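Local atomic coordinates of putative tryptophan halogenase (Xanthomonas campestris pv. campestris, PDB entry 6Y1W), a protein that is a flavin-dependent halogenase, probably using FAD in a monooxygenase-type reaction to halogenate an aromatic substrate. Residues A[205-208]-A[212-215]; A[215-220]-A[363-368]; A[332-337]-A[375-380]. All coordinates share one frame; numbering follows the deposited sequence.

Contact 1. Residues A[205-208]-A[212-215]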
ATOM      1  N   LEU A 205      37.708  -6.183  -6.115  1.00 20.69           N
ATOM      2  CA  LEU A 205      37.938  -7.528  -5.616  1.00 22.44           C
ATOM      3  C   LEU A 205      39.264  -8.021  -6.178  1.00 29.23           C
ATOM      4  O   LEU A 205      39.674  -7.629  -7.280  1.00 32.05           O
ATOM      5  CB  LEU A 205      36.831  -8.502  -6.022  1.00 21.17           C
ATOM      6  CG  LEU A 205      35.398  -8.016  -5.797  1.00 22.16           C
ATOM      7  CD1 LEU A 205      34.457  -9.057  -6.379  1.00 25.72           C
ATOM      8  CD2 LEU A 205      35.088  -7.761  -4.310  1.00 23.78           C
ATOM      9  N   VAL A 206      39.967  -8.824  -5.384  1.00 26.86           N
ATOM     10  CA  VAL A 206      41.200  -9.458  -5.834  1.00 24.29           C
ATOM     11  C   VAL A 206      41.026 -10.964  -5.735  1.00 30.28           C
ATOM     12  O   VAL A 206      40.759 -11.488  -4.645  1.00 34.66           O
ATOM     13  CB  VAL A 206      42.422  -8.987  -5.033  1.00 35.98           C
ATOM     14  CG1 VAL A 206      43.671  -9.634  -5.626  1.00 35.72           C
ATOM     15  CG2 VAL A 206      42.535  -7.462  -5.087  1.00 35.87           C
ATOM     16  N   LEU A 207      41.157 -11.656  -6.872  1.00 25.89           N
ATOM     17  CA  LEU A 207      40.981 -13.101  -6.907  1.00 33.77           C
ATOM     18  C   LEU A 207      42.243 -13.819  -6.434  1.00 39.79           C
ATOM     19  O   LEU A 207      43.315 -13.225  -6.279  1.00 39.70           O
ATOM     20  CB  LEU A 207      40.621 -13.584  -8.315  1.00 29.80           C
ATOM     21  CG  LEU A 207      39.397 -12.909  -8.955  1.00 34.57           C
ATOM     22  CD1 LEU A 207      39.020 -13.581 -10.264  1.00 35.63           C
ATOM     23  CD2 LEU A 207      38.210 -12.902  -8.002  1.00 32.16           C
ATOM     24  N   ASP A 208      42.114 -15.138  -6.256  1.00 40.84           N
ATOM     25  CA  ASP A 208      43.247 -15.909  -5.759  1.00 42.39           C
ATOM     26  C   ASP A 208      44.419 -15.920  -6.732  1.00 48.09           C
ATOM     27  O   ASP A 208      45.550 -16.163  -6.306  1.00 53.54           O
ATOM     28  CB  ASP A 208      42.822 -17.357  -5.495  1.00 42.26           C
ATOM     29  CG  ASP A 208      42.068 -17.520  -4.193  1.00 56.28           C
ATOM     30  OD1 ASP A 208      42.062 -16.570  -3.371  1.00 44.09           O
ATOM     31  OD2 ASP A 208      41.488 -18.613  -3.993  1.00 48.63           O
ATOM     32  N   ARG A 212      42.564  -8.326 -10.400  1.00 30.88           N
ATOM     33  CA  ARG A 212      41.912  -7.201  -9.736  1.00 29.20           C
ATOM     34  C   ARG A 212      40.694  -6.775 -10.549  1.00 36.42           C
ATOM     35  O   ARG A 212      40.821  -6.480 -11.741  1.00 35.23           O
ATOM     36  CB  ARG A 212      42.896  -6.041  -9.579  1.00 40.96           C
ATOM     37  CG  ARG A 212      42.379  -4.892  -8.763  1.00 41.90           C
ATOM     38  CD  ARG A 212      43.531  -4.031  -8.248  1.00 42.78           C
ATOM     39  NE  ARG A 212      43.024  -2.972  -7.394  1.00 39.08           N
ATOM     40  CZ  ARG A 212      42.513  -1.845  -7.860  1.00 33.71           C
ATOM     41  NH1 ARG A 212      42.459  -1.639  -9.171  1.00 40.64           N
ATOM     42  NH2 ARG A 212      42.057  -0.925  -7.025  1.00 47.23           N
ATOM     43  N   ILE A 213      39.515  -6.787  -9.926  1.00 26.43           N
ATOM     44  CA  ILE A 213      38.273  -6.360 -10.572  1.00 23.94           C
ATOM     45  C   ILE A 213      37.764  -5.103  -9.875  1.00 27.79           C
ATOM     46  O   ILE A 213      37.280  -5.167  -8.737  1.00 25.12           O
ATOM     47  CB  ILE A 213      37.212  -7.465 -10.562  1.00 28.08           C
ATOM     48  CG1 ILE A 213      37.834  -8.746 -11.135  1.00 32.01           C
ATOM     49  CG2 ILE A 213      35.912  -6.997 -11.336  1.00 24.11           C
ATOM     50  CD1 ILE A 213      37.240  -9.992 -10.656  1.00 32.75           C
ATOM     51  N   GLU A 214      37.862  -3.973 -10.559  1.00 23.35           N
ATOM     52  CA  GLU A 214      37.404  -2.697 -10.036  1.00 20.80           C
ATOM     53  C   GLU A 214      35.914  -2.541 -10.308  1.00 24.86           C
ATOM     54  O   GLU A 214      35.366  -3.143 -11.234  1.00 26.34           O
ATOM     55  CB  GLU A 214      38.151  -1.528 -10.689  1.00 30.52           C
ATOM     56  CG  GLU A 214      39.509  -1.232 -10.072  1.00 35.62           C
ATOM     57  CD  GLU A 214      40.192   0.014 -10.639  1.00 48.22           C
ATOM     58  OE1 GLU A 214      39.663   0.649 -11.584  1.00 40.98           O
ATOM     59  OE2 GLU A 214      41.272   0.360 -10.119  1.00 58.11           O
ATOM     60  N   GLY A 215      35.254  -1.736  -9.486  1.00 21.60           N
ATOM     61  CA  GLY A 215      33.862  -1.425  -9.767  1.00 19.34           C
ATOM     62  C   GLY A 215      33.413  -0.205  -9.001  1.00 23.44           C
ATOM     63  O   GLY A 215      34.109   0.308  -8.116  1.00 20.40           O
TER
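Leu205 and Ile213 face each other as a hydrogen-bonded antiparallel pair, and their backbones supply both polar links of the contact. The amide of Ile213 donates to Leu205 O at 2.8 Å, nearly straight at 171° and in the carbonyl plane. A weaker CA-H...O contact from Arg212 CA to the same oxygen, at 3.4 Å, supplements this bond. In return Leu205 N donates to Ile213 O at 2.8 Å, a more bent bond. Next along, Val206 and Arg212 form a non-hydrogen-bonded pair.

The apolar part lies on the sheet face that carries Leu205 and Ile213. CG1 of Ile213 stands anti to its carbonyl carbon (chi1 -52°), and CD1 at its end meets the branch of Leu207, 4.0 Å from Leu207 CG. Val20 of strand 18-22 and Thr46 and Val48 of strand 44-49, farther across the sheet, pack against Ile213 on this side.

The charged part sits on the other face. Within strand 212-214, Arg212 NH1 forms a short salt bridge to Glu214 OE2 (2.5 Å). The oxygen lies in the guanidinium plane, but the nitrogen meets the carboxylate on its anti side, well out of its plane. Gln194 takes Arg212 NE and Arg18 pairs with Glu214 OE1, which would restrain both groups.

The whole is a beta hairpin, strands 202-207 and 212-214, at the edge of the mixed sheet of the Rossmann-type fold, which probably binds FAD.

Contact 2. Residues A[215-220]-A[363-368]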
ATOM      1  N   GLY A 215      35.254  -1.736  -9.486  1.00 21.60           N
ATOM      2  CA  GLY A 215      33.862  -1.425  -9.767  1.00 19.34           C
ATOM      3  C   GLY A 215      33.413  -0.205  -9.001  1.00 23.44           C
ATOM      4  O   GLY A 215      34.109   0.308  -8.116  1.00 20.40           O
ATOM      5  N   ASP A 216      32.216   0.256  -9.354  1.00 16.76           N
ATOM      6  CA  ASP A 216      31.593   1.397  -8.695  1.00 17.13           C
ATOM      7  C   ASP A 216      30.524   0.973  -7.702  1.00 18.11           C
ATOM      8  O   ASP A 216      30.308   1.657  -6.700  1.00 19.09           O
ATOM      9  CB  ASP A 216      30.972   2.340  -9.737  1.00 17.08           C
ATOM     10  CG  ASP A 216      31.991   2.796 -10.770  1.00 20.02           C
ATOM     11  OD1 ASP A 216      33.104   3.204 -10.364  1.00 24.34           O
ATOM     12  OD2 ASP A 216      31.699   2.695 -11.987  1.00 18.42           O
ATOM     13  N   LEU A 217      29.822  -0.099  -8.007  1.00 17.67           N
ATOM     14  CA  LEU A 217      28.747  -0.612  -7.169  1.00 14.59           C
ATOM     15  C   LEU A 217      28.951  -2.108  -7.126  1.00 16.23           C
ATOM     16  O   LEU A 217      29.234  -2.714  -8.157  1.00 15.59           O
ATOM     17  CB  LEU A 217      27.381  -0.276  -7.743  1.00 16.22           C
ATOM     18  CG  LEU A 217      26.182  -0.867  -7.019  1.00 19.10           C
ATOM     19  CD1 LEU A 217      25.937  -0.099  -5.705  1.00 19.12           C
ATOM     20  CD2 LEU A 217      24.977  -0.717  -7.954  1.00 18.61           C
ATOM     21  N   PHE A 218      28.823  -2.683  -5.944  1.00 15.61           N
ATOM     22  CA  PHE A 218      29.102  -4.087  -5.720  1.00 16.19           C
ATOM     23  C   PHE A 218      27.845  -4.726  -5.164  1.00 16.82           C
ATOM     24  O   PHE A 218      27.277  -4.217  -4.199  1.00 15.56           O
ATOM     25  CB  PHE A 218      30.254  -4.278  -4.729  1.00 15.97           C
ATOM     26  CG  PHE A 218      31.597  -3.849  -5.312  1.00 15.22           C
ATOM     27  CD1 PHE A 218      31.944  -2.514  -5.353  1.00 19.58           C
ATOM     28  CD2 PHE A 218      32.448  -4.797  -5.891  1.00 18.43           C
ATOM     29  CE1 PHE A 218      33.140  -2.128  -5.919  1.00 18.40           C
ATOM     30  CE2 PHE A 218      33.651  -4.421  -6.442  1.00 19.09           C
ATOM     31  CZ  PHE A 218      34.006  -3.093  -6.447  1.00 17.46           C
ATOM     32  N   LEU A 219      27.448  -5.853  -5.728  1.00 15.25           N
ATOM     33  CA  LEU A 219      26.330  -6.605  -5.156  1.00 14.15           C
ATOM     34  C   LEU A 219      26.885  -7.818  -4.425  1.00 14.29           C
ATOM     35  O   LEU A 219      27.581  -8.650  -5.029  1.00 14.91           O
ATOM     36  CB  LEU A 219      25.357  -7.058  -6.241  1.00 12.54           C
ATOM     37  CG  LEU A 219      24.864  -5.953  -7.197  1.00 15.05           C
ATOM     38  CD1 LEU A 219      23.791  -6.527  -8.156  1.00 15.13           C
ATOM     39  CD2 LEU A 219      24.382  -4.723  -6.431  1.00 15.78           C
ATOM     40  N   ASP A 220      26.557  -7.953  -3.132  1.00 14.16           N
ATOM     41  CA  ASP A 220      27.054  -9.093  -2.350  1.00 12.92           C
ATOM     42  C   ASP A 220      26.048 -10.233  -2.438  1.00 13.43           C
ATOM     43  O   ASP A 220      24.979 -10.190  -1.823  1.00 15.57           O
ATOM     44  CB  ASP A 220      27.286  -8.708  -0.890  1.00 15.83           C
ATOM     45  CG  ASP A 220      28.045  -9.776  -0.147  1.00 17.65           C
ATOM     46  OD1 ASP A 220      28.110 -10.931  -0.662  1.00 17.16           O
ATOM     47  OD2 ASP A 220      28.533  -9.503   0.959  1.00 17.74           O
ATOM     48  N   GLN A 363      14.635   0.146  -9.299  1.00 12.49           N
ATOM     49  CA  GLN A 363      13.758   1.310  -9.183  1.00 15.79           C
ATOM     50  C   GLN A 363      14.435   2.507  -8.534  1.00 19.29           C
ATOM     51  O   GLN A 363      13.905   3.619  -8.634  1.00 25.85           O
ATOM     52  CB  GLN A 363      12.491   0.929  -8.401  1.00 13.03           C
ATOM     53  CG  GLN A 363      11.601   0.037  -9.231  1.00 16.45           C
ATOM     54  CD  GLN A 363      10.393  -0.411  -8.502  1.00 26.27           C
ATOM     55  OE1 GLN A 363      10.439  -0.630  -7.302  1.00 26.85           O
ATOM     56  NE2 GLN A 363       9.305  -0.618  -9.229  1.00 29.91           N
ATOM     57  N   THR A 364      15.584   2.323  -7.894  1.00 15.23           N
ATOM     58  CA  THR A 364      16.333   3.443  -7.327  0.51 19.65           C
ATOM     59  C   THR A 364      17.762   3.452  -7.851  1.00 18.25           C
ATOM     60  O   THR A 364      18.699   3.871  -7.161  1.00 21.40           O
ATOM     61  CB  THR A 364      16.318   3.405  -5.799  0.51 22.45           C
ATOM     62  OG1 THR A 364      16.916   4.609  -5.285  0.51 30.48           O
ATOM     63  CG2 THR A 364      17.080   2.211  -5.304  0.51 12.73           C
ATOM     64  N   PHE A 365      17.946   3.015  -9.109  1.00 16.17           N
ATOM     65  CA  PHE A 365      19.294   2.741  -9.560  1.00 13.21           C
ATOM     66  C   PHE A 365      20.111   4.031  -9.612  1.00 17.35           C
ATOM     67  O   PHE A 365      19.623   5.045 -10.114  1.00 16.92           O
ATOM     68  CB  PHE A 365      19.358   2.030 -10.930  1.00 14.80           C
ATOM     69  CG  PHE A 365      20.687   1.366 -11.133  1.00 18.97           C
ATOM     70  CD1 PHE A 365      20.955   0.130 -10.536  1.00 20.06           C
ATOM     71  CD2 PHE A 365      21.730   2.044 -11.743  1.00 14.26           C
ATOM     72  CE1 PHE A 365      22.212  -0.434 -10.635  1.00 16.71           C
ATOM     73  CE2 PHE A 365      22.978   1.456 -11.849  1.00 18.49           C
ATOM     74  CZ  PHE A 365      23.218   0.230 -11.282  1.00 17.86           C
ATOM     75  N   PRO A 366      21.326   4.038  -9.076  1.00 15.97           N
ATOM     76  CA  PRO A 366      22.054   5.309  -8.922  1.00 16.41           C
ATOM     77  C   PRO A 366      22.679   5.752 -10.242  1.00 18.30           C
ATOM     78  O   PRO A 366      23.289   4.949 -10.963  1.00 17.31           O
ATOM     79  CB  PRO A 366      23.149   4.970  -7.896  1.00 21.20           C
ATOM     80  CG  PRO A 366      23.374   3.435  -8.095  1.00 16.68           C
ATOM     81  CD  PRO A 366      21.955   2.929  -8.329  1.00 16.76           C
ATOM     82  N   GLN A 367      22.499   7.037 -10.560  1.00 17.71           N
ATOM     83  CA  GLN A 367      23.528   7.726 -11.347  1.00 18.81           C
ATOM     84  C   GLN A 367      24.770   7.933 -10.496  1.00 19.04           C
ATOM     85  O   GLN A 367      25.897   7.638 -10.922  1.00 19.56           O
ATOM     86  CB  GLN A 367      23.031   9.084 -11.839  1.00 22.93           C
ATOM     87  CG  GLN A 367      21.811   9.053 -12.672  1.00 24.83           C
ATOM     88  CD  GLN A 367      22.106   8.875 -14.152  1.00 28.71           C
ATOM     89  OE1 GLN A 367      23.251   8.516 -14.560  1.00 25.83           O
ATOM     90  NE2 GLN A 367      21.076   9.097 -14.972  1.00 21.59           N
ATOM     91  N   VAL A 368      24.589   8.493  -9.309  1.00 17.26           N
ATOM     92  CA  VAL A 368      25.625   8.591  -8.286  1.00 16.12           C
ATOM     93  C   VAL A 368      25.001   8.040  -7.018  1.00 18.40           C
ATOM     94  O   VAL A 368      23.780   8.094  -6.855  1.00 22.34           O
ATOM     95  CB  VAL A 368      26.131  10.046  -8.051  1.00 24.88           C
ATOM     96  CG1 VAL A 368      26.715  10.649  -9.341  1.00 21.31           C
ATOM     97  CG2 VAL A 368      25.007  10.933  -7.455  1.00 23.71           C
TER
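Leu217 pushes its CD2 methyl against the ring of Phe365, 3.9 Å from Phe365 CE1 and equally far from Phe365 CZ. The methyl reaches the ring obliquely, so the meeting is a plain van der Waals contact between a branched aliphatic tip and two aromatic carbons. The same CD2 also comes within 4.5 Å of Pro366 CG, a looser approach, and one methyl therefore rests against two consecutive residues of the loop.

Leu217 is the first residue of strand 217-220, and its CB points toward the loop. With CG anti to the backbone N (chi1 175°), the branch is carried outward from the strand. The CB of Phe365 does not point at the strand, but here too CG lies anti to N (chi1 -161°), and the CE1 and CZ end of the ring comes nearer to the leucine. Pro366 CD covers part of one face of the Phe365 ring, 3.4 Å above the plane and displaced toward the rim.

Segment 363-368 links helix 350-363 to helix 371-397, and its Phe365 ring is further packed by Val19 of the adjacent strand and by Leu35 and Leu39 of helix 25-39. Pro461 of the second subunit also packs on Phe365, while Gln367 hydrogen-bonds to Asp464 of that subunit, which places the loop at the dimer interface.

All three touching residues are buried, and carbon meets carbon throughout. Between residues 215-220 and 363-368 the contact is thus apolar, joining the sheet of the Rossmann-type fold to an interhelical loop, and this is consistent with hydrophobic burial as its main contribution.

Contact 3. Residues A[332-337]-A[375-380]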
ATOM      1  N   ASN A 332      28.784   1.571  -1.041  1.00 14.49           N
ATOM      2  CA  ASN A 332      28.525   1.180  -2.429  1.00 14.54           C
ATOM      3  C   ASN A 332      28.320  -0.328  -2.581  1.00 17.59           C
ATOM      4  O   ASN A 332      28.649  -0.903  -3.624  1.00 17.86           O
ATOM      5  CB  ASN A 332      29.641   1.658  -3.369  1.00 18.11           C
ATOM      6  CG  ASN A 332      30.994   0.989  -3.094  1.00 16.43           C
ATOM      7  OD1 ASN A 332      31.284   0.545  -1.989  1.00 19.63           O
ATOM      8  ND2 ASN A 332      31.813   0.890  -4.121  1.00 18.80           N
ATOM      9  N   CYS A 333      27.733  -0.958  -1.568  1.00 17.79           N
ATOM     10  CA  CYS A 333      27.482  -2.392  -1.550  1.00 18.51           C
ATOM     11  C   CYS A 333      26.010  -2.668  -1.233  1.00 17.20           C
ATOM     12  O   CYS A 333      25.463  -2.123  -0.270  1.00 17.43           O
ATOM     13  CB  CYS A 333      28.376  -3.065  -0.498  1.00 18.77           C
ATOM     14  SG  CYS A 333      28.100  -4.852  -0.364  1.00 19.24           S
ATOM     15  N   VAL A 334      25.359  -3.483  -2.067  1.00 15.61           N
ATOM     16  CA  VAL A 334      23.982  -3.927  -1.809  1.00 14.16           C
ATOM     17  C   VAL A 334      24.023  -5.430  -1.603  1.00 13.95           C
ATOM     18  O   VAL A 334      24.471  -6.173  -2.494  1.00 16.57           O
ATOM     19  CB  VAL A 334      23.027  -3.547  -2.960  1.00 18.41           C
ATOM     20  CG1 VAL A 334      21.634  -4.069  -2.681  1.00 15.55           C
ATOM     21  CG2 VAL A 334      22.958  -2.021  -3.150  1.00 15.61           C
ATOM     22  N   ALA A 335      23.547  -5.892  -0.432  1.00 14.18           N
ATOM     23  CA  ALA A 335      23.467  -7.337  -0.205  1.00 13.36           C
ATOM     24  C   ALA A 335      22.146  -7.905  -0.713  1.00 13.33           C
ATOM     25  O   ALA A 335      21.088  -7.285  -0.571  1.00 16.42           O
ATOM     26  CB  ALA A 335      23.624  -7.666   1.288  1.00 13.87           C
ATOM     27  N   LEU A 336      22.214  -9.115  -1.288  1.00 13.86           N
ATOM     28  CA  LEU A 336      21.028  -9.829  -1.764  1.00 14.31           C
ATOM     29  C   LEU A 336      21.050 -11.278  -1.302  1.00 17.50           C
ATOM     30  O   LEU A 336      22.113 -11.856  -1.084  1.00 16.92           O
ATOM     31  CB  LEU A 336      20.992  -9.803  -3.302  1.00 14.70           C
ATOM     32  CG  LEU A 336      20.916  -8.444  -3.959  1.00 15.42           C
ATOM     33  CD1 LEU A 336      21.210  -8.549  -5.469  1.00 18.65           C
ATOM     34  CD2 LEU A 336      19.505  -7.811  -3.728  1.00 17.03           C
ATOM     35  N   GLY A 337      19.862 -11.878  -1.177  1.00 14.95           N
ATOM     36  CA  GLY A 337      19.821 -13.286  -0.802  1.00 15.69           C
ATOM     37  C   GLY A 337      20.325 -13.512   0.606  1.00 17.27           C
ATOM     38  O   GLY A 337      20.101 -12.691   1.491  1.00 18.28           O
ATOM     39  N   ALA A 375      19.209   5.353   2.322  1.00 20.99           N
ATOM     40  CA  ALA A 375      18.321   5.336   3.482  1.00 20.85           C
ATOM     41  C   ALA A 375      16.917   4.869   3.116  1.00 23.14           C
ATOM     42  O   ALA A 375      16.289   4.117   3.872  1.00 23.95           O
ATOM     43  CB  ALA A 375      18.276   6.739   4.108  1.00 26.18           C
ATOM     44  N   GLU A 376      16.388   5.338   1.986  1.00 21.83           N
ATOM     45  CA  GLU A 376      15.063   4.925   1.550  1.00 18.49           C
ATOM     46  C   GLU A 376      15.054   3.431   1.237  1.00 18.36           C
ATOM     47  O   GLU A 376      14.132   2.708   1.644  1.00 20.82           O
ATOM     48  CB  GLU A 376      14.644   5.743   0.337  1.00 19.58           C
ATOM     49  CG  GLU A 376      13.359   5.308  -0.382  1.00 20.68           C
ATOM     50  CD  GLU A 376      12.080   5.548   0.404  1.00 38.36           C
ATOM     51  OE1 GLU A 376      12.070   6.435   1.274  1.00 36.82           O
ATOM     52  OE2 GLU A 376      11.078   4.833   0.149  1.00 37.72           O
ATOM     53  N   TYR A 377      16.103   2.962   0.551  1.00 17.43           N
ATOM     54  CA  TYR A 377      16.203   1.549   0.206  1.00 17.37           C
ATOM     55  C   TYR A 377      16.176   0.683   1.456  1.00 19.45           C
ATOM     56  O   TYR A 377      15.397  -0.275   1.542  1.00 16.35           O
ATOM     57  CB  TYR A 377      17.479   1.316  -0.613  1.00 14.56           C
ATOM     58  CG  TYR A 377      17.640  -0.109  -1.156  1.00 16.57           C
ATOM     59  CD1 TYR A 377      18.136  -1.118  -0.359  1.00 16.19           C
ATOM     60  CD2 TYR A 377      17.298  -0.407  -2.467  1.00 16.39           C
ATOM     61  CE1 TYR A 377      18.266  -2.425  -0.840  1.00 17.48           C
ATOM     62  CE2 TYR A 377      17.437  -1.744  -2.966  1.00 15.52           C
ATOM     63  CZ  TYR A 377      17.943  -2.719  -2.135  1.00 18.70           C
ATOM     64  OH  TYR A 377      18.092  -4.026  -2.575  1.00 17.52           O
ATOM     65  N   ASN A 378      16.995   1.037   2.446  1.00 15.24           N
ATOM     66  CA  ASN A 378      17.086   0.248   3.678  1.00 17.85           C
ATOM     67  C   ASN A 378      15.780   0.279   4.434  1.00 18.80           C
ATOM     68  O   ASN A 378      15.369  -0.737   5.000  1.00 17.99           O
ATOM     69  CB  ASN A 378      18.220   0.782   4.551  1.00 18.20           C
ATOM     70  CG  ASN A 378      19.555   0.387   4.014  1.00 18.93           C
ATOM     71  OD1 ASN A 378      19.684  -0.681   3.383  1.00 20.04           O
ATOM     72  ND2 ASN A 378      20.572   1.232   4.229  1.00 19.90           N
ATOM     73  N   ARG A 379      15.100   1.428   4.438  1.00 18.56           N
ATOM     74  CA  ARG A 379      13.827   1.530   5.168  1.00 20.35           C
ATOM     75  C   ARG A 379      12.776   0.589   4.592  1.00 20.71           C
ATOM     76  O   ARG A 379      12.051  -0.097   5.334  1.00 20.57           O
ATOM     77  CB  ARG A 379      13.327   2.973   5.121  1.00 22.55           C
ATOM     78  CG  ARG A 379      12.209   3.262   6.098  1.00 34.27           C
ATOM     79  CD  ARG A 379      11.449   4.521   5.679  1.00 38.40           C
ATOM     80  NE  ARG A 379      10.343   4.161   4.807  1.00 51.83           N
ATOM     81  CZ  ARG A 379      10.195   4.640   3.583  1.00 38.21           C
ATOM     82  NH1 ARG A 379      11.078   5.502   3.125  1.00 52.74           N
ATOM     83  NH2 ARG A 379       9.171   4.261   2.824  1.00 39.40           N
ATOM     84  N   GLN A 380      12.659   0.569   3.265  1.00 17.95           N
ATOM     85  CA  GLN A 380      11.696  -0.303   2.610  1.00 19.19           C
ATOM     86  C   GLN A 380      12.056  -1.756   2.850  1.00 18.40           C
ATOM     87  O   GLN A 380      11.182  -2.572   3.163  1.00 17.49           O
ATOM     88  CB  GLN A 380      11.653  -0.009   1.110  1.00 18.78           C
ATOM     89  CG  GLN A 380      11.101   1.349   0.698  1.00 22.44           C
ATOM     90  CD  GLN A 380      10.894   1.415  -0.810  1.00 34.07           C
ATOM     91  OE1 GLN A 380      10.720   0.377  -1.474  1.00 35.89           O
ATOM     92  NE2 GLN A 380      10.914   2.623  -1.364  1.00 34.59           N
TER
HETATM   93  O   HOH W   1      18.763  -5.878  -0.574  1.00 22.79           O
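Val334 and Tyr377 meet where helix 371-397 packs over strand 333-335 of the mixed sheet, an alpha-on-beta layer of the Rossmann-type fold. Followed outward, the tyrosine leaves the helix with CB pointing toward the strand and CG anti to the backbone N (chi1 -175°), which sends the ring away from the helix and across to the sheet. The ring also has partners outside the two segments: Trp329 meets it edge-to-face and Arg360 makes a cation-pi contact.

Farther out, CE1 is the first ring atom to approach the strand, followed by CZ, which lies 4.0 Å from Val334 CG1. That methyl is anti to the valine's backbone N (chi1 178°) and comes at the ring obliquely. The phenol oxygen goes farthest: Tyr377 OH is 3.5 Å from Val334 CG1 and 4.2 Å from Leu336 CD2, so the hydroxyl touches Val334 and, more loosely, Leu336, the two residues that flank Ala335.

This buried oxygen is nevertheless well provided for. It has a hydrogen bond with the backbone oxygen of Gly357 in helix 350-363, and a water molecule serves it from the strand side. Together they should limit the rotation of the hydroxyl.

Elsewhere on the helix Gln380 NE2 donates to Glu376 OE2 at 2.7 Å, meeting its anti lone pair, and Gln380 packs on Phe433 of the second subunit, which puts this part of the helix at the subunit interface.

Strand and helix are finally linked by the water at the edge of the tyrosine ring, in its plane, which donates to Ala335 O at 2.7 Å and to Tyr377 OH at 2.8 Å.

Overall arrangement
All three contacts reach one mixed sheet, at successive points across it. Contact 1 and contact 2 share Gly215, their centres are about 17 Å apart, and Leu205 CG touches Phe218 CE2 at 4.0 Å. Contacts 2 and 3 lie closer, about 10 Å between centres, on neighbouring strands: Asp220 N is 2.8 Å from Val334 O, a probable hydrogen bond, and Leu217 CD1 packs 3.5 Å from Asn332 O. Both also touch the second subunit. Contacts 3 and 1 each come near a site: in contact 3 the Leu336 side chain is about 5 Å from that of Ala27, a predicted FAD-binding residue, and in contact 1 the Leu207 side chain lies about 6 Å from a bound meso-2,3-butanediol.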